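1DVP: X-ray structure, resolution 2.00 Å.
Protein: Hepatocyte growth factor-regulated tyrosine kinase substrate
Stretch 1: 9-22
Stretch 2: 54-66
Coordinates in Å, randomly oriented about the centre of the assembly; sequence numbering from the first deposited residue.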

# COMPACT_ATOMS: atom_id res chain seq x y z
N ASN A 9 -0.14 -2.22 -31.42
CA ASN A 9 0.34 -1.57 -30.21
C ASN A 9 1.61 -0.77 -30.53
O ASN A 9 1.80 0.30 -30.00
N LEU A 10 2.49 -1.29 -31.39
CA LEU A 10 3.71 -0.56 -31.73
C LEU A 10 3.36 0.72 -32.53
O LEU A 10 3.92 1.80 -32.29
N GLU A 11 2.42 0.59 -33.47
CA GLU A 11 1.97 1.77 -34.22
C GLU A 11 1.50 2.82 -33.21
O GLU A 11 1.94 3.96 -33.24
N ASN A 12 0.61 2.41 -32.32
CA ASN A 12 0.09 3.30 -31.28
C ASN A 12 1.21 3.95 -30.47
O ASN A 12 1.26 5.16 -30.35
N ALA A 13 2.11 3.13 -29.94
CA ALA A 13 3.23 3.61 -29.12
C ALA A 13 4.26 4.51 -29.85
O ALA A 13 4.96 5.34 -29.22
N THR A 14 4.41 4.34 -31.16
CA THR A 14 5.40 5.17 -31.87
C THR A 14 4.75 6.26 -32.73
O THR A 14 5.43 6.92 -33.52
N SER A 15 3.45 6.43 -32.59
CA SER A 15 2.70 7.43 -33.31
C SER A 15 3.20 8.86 -33.06
O SER A 15 3.28 9.31 -31.91
N HIS A 16 3.51 9.60 -34.12
CA HIS A 16 4.00 10.96 -33.96
C HIS A 16 2.96 11.89 -33.31
O HIS A 16 3.31 12.96 -32.81
N LEU A 17 1.70 11.46 -33.26
CA LEU A 17 0.63 12.26 -32.66
C LEU A 17 0.64 12.32 -31.12
O LEU A 17 0.11 13.27 -30.52
N ARG A 18 1.23 11.30 -30.48
CA ARG A 18 1.29 11.27 -29.03
C ARG A 18 2.26 12.35 -28.55
O ARG A 18 3.33 12.53 -29.12
N LEU A 19 1.86 13.07 -27.50
CA LEU A 19 2.66 14.17 -26.95
C LEU A 19 3.45 13.71 -25.73
O LEU A 19 4.37 14.39 -25.24
N GLU A 20 3.11 12.51 -25.28
CA GLU A 20 3.78 11.90 -24.15
C GLU A 20 3.70 10.42 -24.45
O GLU A 20 2.80 9.99 -25.20
N PRO A 21 4.61 9.62 -23.87
CA PRO A 21 4.56 8.18 -24.15
C PRO A 21 3.18 7.56 -23.89
O PRO A 21 2.44 7.97 -23.02
N ASP A 22 2.87 6.56 -24.68
CA ASP A 22 1.67 5.79 -24.56
C ASP A 22 2.09 4.52 -23.76
O ASP A 22 2.33 3.44 -24.30
N PRO A 54 11.06 8.39 -40.51
CA PRO A 54 11.52 9.73 -40.87
C PRO A 54 11.05 10.76 -39.87
O PRO A 54 11.52 11.89 -39.86
N ASN A 55 10.10 10.40 -39.03
CA ASN A 55 9.61 11.37 -38.05
C ASN A 55 10.51 11.29 -36.82
O ASN A 55 10.81 10.20 -36.36
N PRO A 56 10.94 12.45 -36.29
CA PRO A 56 11.82 12.48 -35.11
C PRO A 56 11.15 11.95 -33.85
O PRO A 56 11.81 11.35 -33.02
N HIS A 57 9.85 12.22 -33.70
CA HIS A 57 9.08 11.75 -32.54
C HIS A 57 8.84 10.24 -32.59
O HIS A 57 9.08 9.54 -31.61
N SER A 58 8.37 9.73 -33.73
CA SER A 58 8.17 8.30 -33.89
C SER A 58 9.49 7.54 -33.68
O SER A 58 9.54 6.47 -33.03
N SER A 59 10.56 8.08 -34.25
CA SER A 59 11.87 7.45 -34.13
C SER A 59 12.35 7.41 -32.69
O SER A 59 12.86 6.40 -32.22
N CYS A 60 12.16 8.50 -31.96
CA CYS A 60 12.61 8.51 -30.59
C CYS A 60 11.72 7.66 -29.70
O CYS A 60 12.21 7.07 -28.74
N TYR A 61 10.43 7.63 -30.00
CA TYR A 61 9.49 6.83 -29.24
C TYR A 61 9.84 5.34 -29.38
O TYR A 61 9.79 4.61 -28.38
N SER A 62 10.23 4.90 -30.58
CA SER A 62 10.58 3.50 -30.79
C SER A 62 11.79 3.15 -29.92
O SER A 62 11.92 2.02 -29.50
N LEU A 63 12.64 4.13 -29.62
CA LEU A 63 13.79 3.90 -28.74
C LEU A 63 13.29 3.66 -27.31
O LEU A 63 13.88 2.88 -26.56
N LEU A 64 12.22 4.37 -26.94
CA LEU A 64 11.61 4.21 -25.63
C LEU A 64 11.01 2.78 -25.56
O LEU A 64 11.14 2.09 -24.55
N VAL A 65 10.37 2.34 -26.64
CA VAL A 65 9.81 0.99 -26.66
C VAL A 65 10.95 -0.00 -26.43
O VAL A 65 10.84 -0.95 -25.65
N LEU A 66 12.06 0.23 -27.12
CA LEU A 66 13.24 -0.62 -26.99
C LEU A 66 13.79 -0.65 -25.56
O LEU A 66 14.11 -1.70 -25.04

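The most distinctive feature of this contact is Tyr61, whose side chain packs along the first stretch from Ala13 to Pro21, with the largest covered area here (123 Å²). Its CA-to-CB bond points toward that stretch, and with chi1 at -87° (m) the ring reaches past Ser15 to the backbone of Arg18, where OH donates a weak hydrogen bond to Arg18 O (2.9 Å). Arg18 O lies at the ring edge. Arg18 CB approaches Tyr61 CE2 at 4.0 Å, but the arginine (m, m, m) turns back, NE and NH2 donating to Glu20 O and NH2 also to Pro21 O.

One helical turn earlier, Ser58 (m) donates from OG to Thr14 O at 2.7 Å, tying the two backbones together where their CA atoms are 4.6 Å apart. Thr14 (p) sits as a knob among Ser58, Tyr61, Ser62 and Val65: its OG1 donates to Leu10 O, four residues back, while its CG2 packs 3.8 Å from Ser62 CB.

Val65 (t) meets Leu10 (t, p) through CG1 to CD1 at 3.8 Å and Ala13 through CG2 to CB at 4.0 Å, whereas Leu64 CD2 touches Pro21 CB at 3.4 Å. Near the helix start, Asn55 (t) caps with OD1, accepting from Ser58 N and weakly from His57 N, and its ND2 lies 3.4 Å from His16 CB.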

# COMPACT_ATOMS: atom_id res chain seq x y z
CB ASN A 9 0.58 -2.60 -29.08
CG ASN A 9 -0.71 -3.27 -28.58
OD1 ASN A 9 -1.75 -2.64 -28.43
ND2 ASN A 9 -0.62 -4.58 -28.31
CB LEU A 10 4.68 -1.46 -32.51
CG LEU A 10 6.09 -0.95 -32.82
CD1 LEU A 10 6.93 -0.72 -31.50
CD2 LEU A 10 6.78 -1.96 -33.72
CB GLU A 11 0.79 1.43 -35.14
CG GLU A 11 1.14 0.66 -36.36
CD GLU A 11 1.87 1.48 -37.39
OE1 GLU A 11 2.25 0.89 -38.44
OE2 GLU A 11 2.09 2.69 -37.18
CB ASN A 12 -0.80 2.55 -30.29
CG ASN A 12 -2.21 2.30 -30.83
OD1 ASN A 12 -2.64 2.91 -31.81
ND2 ASN A 12 -2.94 1.40 -30.18
CB ALA A 13 3.92 2.41 -28.49
CB THR A 14 6.26 4.34 -32.79
OG1 THR A 14 5.41 3.66 -33.72
CG2 THR A 14 7.11 3.37 -31.99
CB SER A 15 1.22 7.33 -32.90
OG SER A 15 0.48 8.37 -33.51
CB HIS A 16 4.46 11.53 -35.30
CG HIS A 16 3.35 11.73 -36.27
ND1 HIS A 16 2.72 10.68 -36.92
CD2 HIS A 16 2.65 12.84 -36.60
CE1 HIS A 16 1.68 11.14 -37.58
NE2 HIS A 16 1.61 12.44 -37.40
CB LEU A 17 -0.73 11.75 -33.15
CG LEU A 17 -0.89 11.81 -34.66
CD1 LEU A 17 -2.18 11.13 -35.10
CD2 LEU A 17 -0.87 13.29 -35.10
CB ARG A 18 1.76 9.89 -28.55
CG ARG A 18 0.76 8.75 -28.85
CD ARG A 18 -0.41 8.78 -27.88
NE ARG A 18 0.08 8.88 -26.51
CZ ARG A 18 -0.67 8.86 -25.42
NH1 ARG A 18 -1.99 8.75 -25.50
NH2 ARG A 18 -0.09 8.99 -24.24
CB LEU A 19 1.75 15.37 -26.64
CG LEU A 19 1.26 16.02 -27.95
CD1 LEU A 19 0.28 17.15 -27.65
CD2 LEU A 19 2.46 16.57 -28.75
CB GLU A 20 3.03 12.20 -22.88
CG GLU A 20 1.61 11.85 -23.06
CD GLU A 20 0.74 13.05 -22.99
OE1 GLU A 20 -0.41 13.01 -23.52
OE2 GLU A 20 1.23 14.05 -22.38
CB PRO A 21 5.64 7.59 -23.25
CG PRO A 21 6.51 8.77 -22.82
CD PRO A 21 5.52 9.91 -22.74
CB ASP A 22 1.19 5.44 -25.97
CG ASP A 22 -0.01 4.54 -25.96
OD1 ASP A 22 -0.43 4.15 -24.83
OD2 ASP A 22 -0.53 4.20 -27.05
CB PRO A 54 10.91 9.97 -42.24
CG PRO A 54 10.74 8.55 -42.78
CD PRO A 54 10.28 7.78 -41.60
CB ASN A 55 8.15 11.07 -37.70
CG ASN A 55 7.56 12.09 -36.74
OD1 ASN A 55 7.83 12.07 -35.54
ND2 ASN A 55 6.75 12.99 -37.28
CB PRO A 56 12.18 13.96 -34.99
CG PRO A 56 10.88 14.64 -35.44
CD PRO A 56 10.50 13.81 -36.66
CB HIS A 57 7.76 12.52 -32.44
CG HIS A 57 7.93 14.00 -32.45
ND1 HIS A 57 7.63 14.78 -33.54
CD2 HIS A 57 8.45 14.85 -31.52
CE1 HIS A 57 7.96 16.04 -33.29
NE2 HIS A 57 8.46 16.10 -32.08
CB SER A 58 7.66 7.97 -35.30
OG SER A 58 6.37 8.50 -35.53
CB SER A 59 12.88 8.19 -35.01
OG SER A 59 14.19 7.77 -34.72
CB CYS A 60 12.68 9.94 -30.05
SG CYS A 60 13.75 10.02 -28.61
CB TYR A 61 8.04 7.06 -29.72
CG TYR A 61 7.32 8.22 -29.05
CD1 TYR A 61 7.53 8.53 -27.70
CD2 TYR A 61 6.41 8.99 -29.76
CE1 TYR A 61 6.85 9.58 -27.08
CE2 TYR A 61 5.71 10.04 -29.17
CZ TYR A 61 5.94 10.34 -27.83
OH TYR A 61 5.29 11.44 -27.28
CB SER A 62 10.85 3.16 -32.28
OG SER A 62 12.16 3.50 -32.70
CB LEU A 63 14.77 5.10 -28.77
CG LEU A 63 15.50 5.23 -30.11
CD1 LEU A 63 16.44 6.41 -30.11
CD2 LEU A 63 16.30 3.93 -30.37
CB LEU A 64 10.51 5.26 -25.44
CG LEU A 64 9.77 5.18 -24.11
CD1 LEU A 64 10.75 5.27 -22.92
CD2 LEU A 64 8.73 6.28 -24.03
CB VAL A 65 9.07 0.69 -28.02
CG1 VAL A 65 8.68 -0.81 -28.13
CG2 VAL A 65 7.84 1.58 -28.12
CB LEU A 66 14.32 -0.12 -27.96
CG LEU A 66 15.24 -1.17 -28.63
CD1 LEU A 66 16.52 -0.42 -29.05
CD2 LEU A 66 15.56 -2.37 -27.71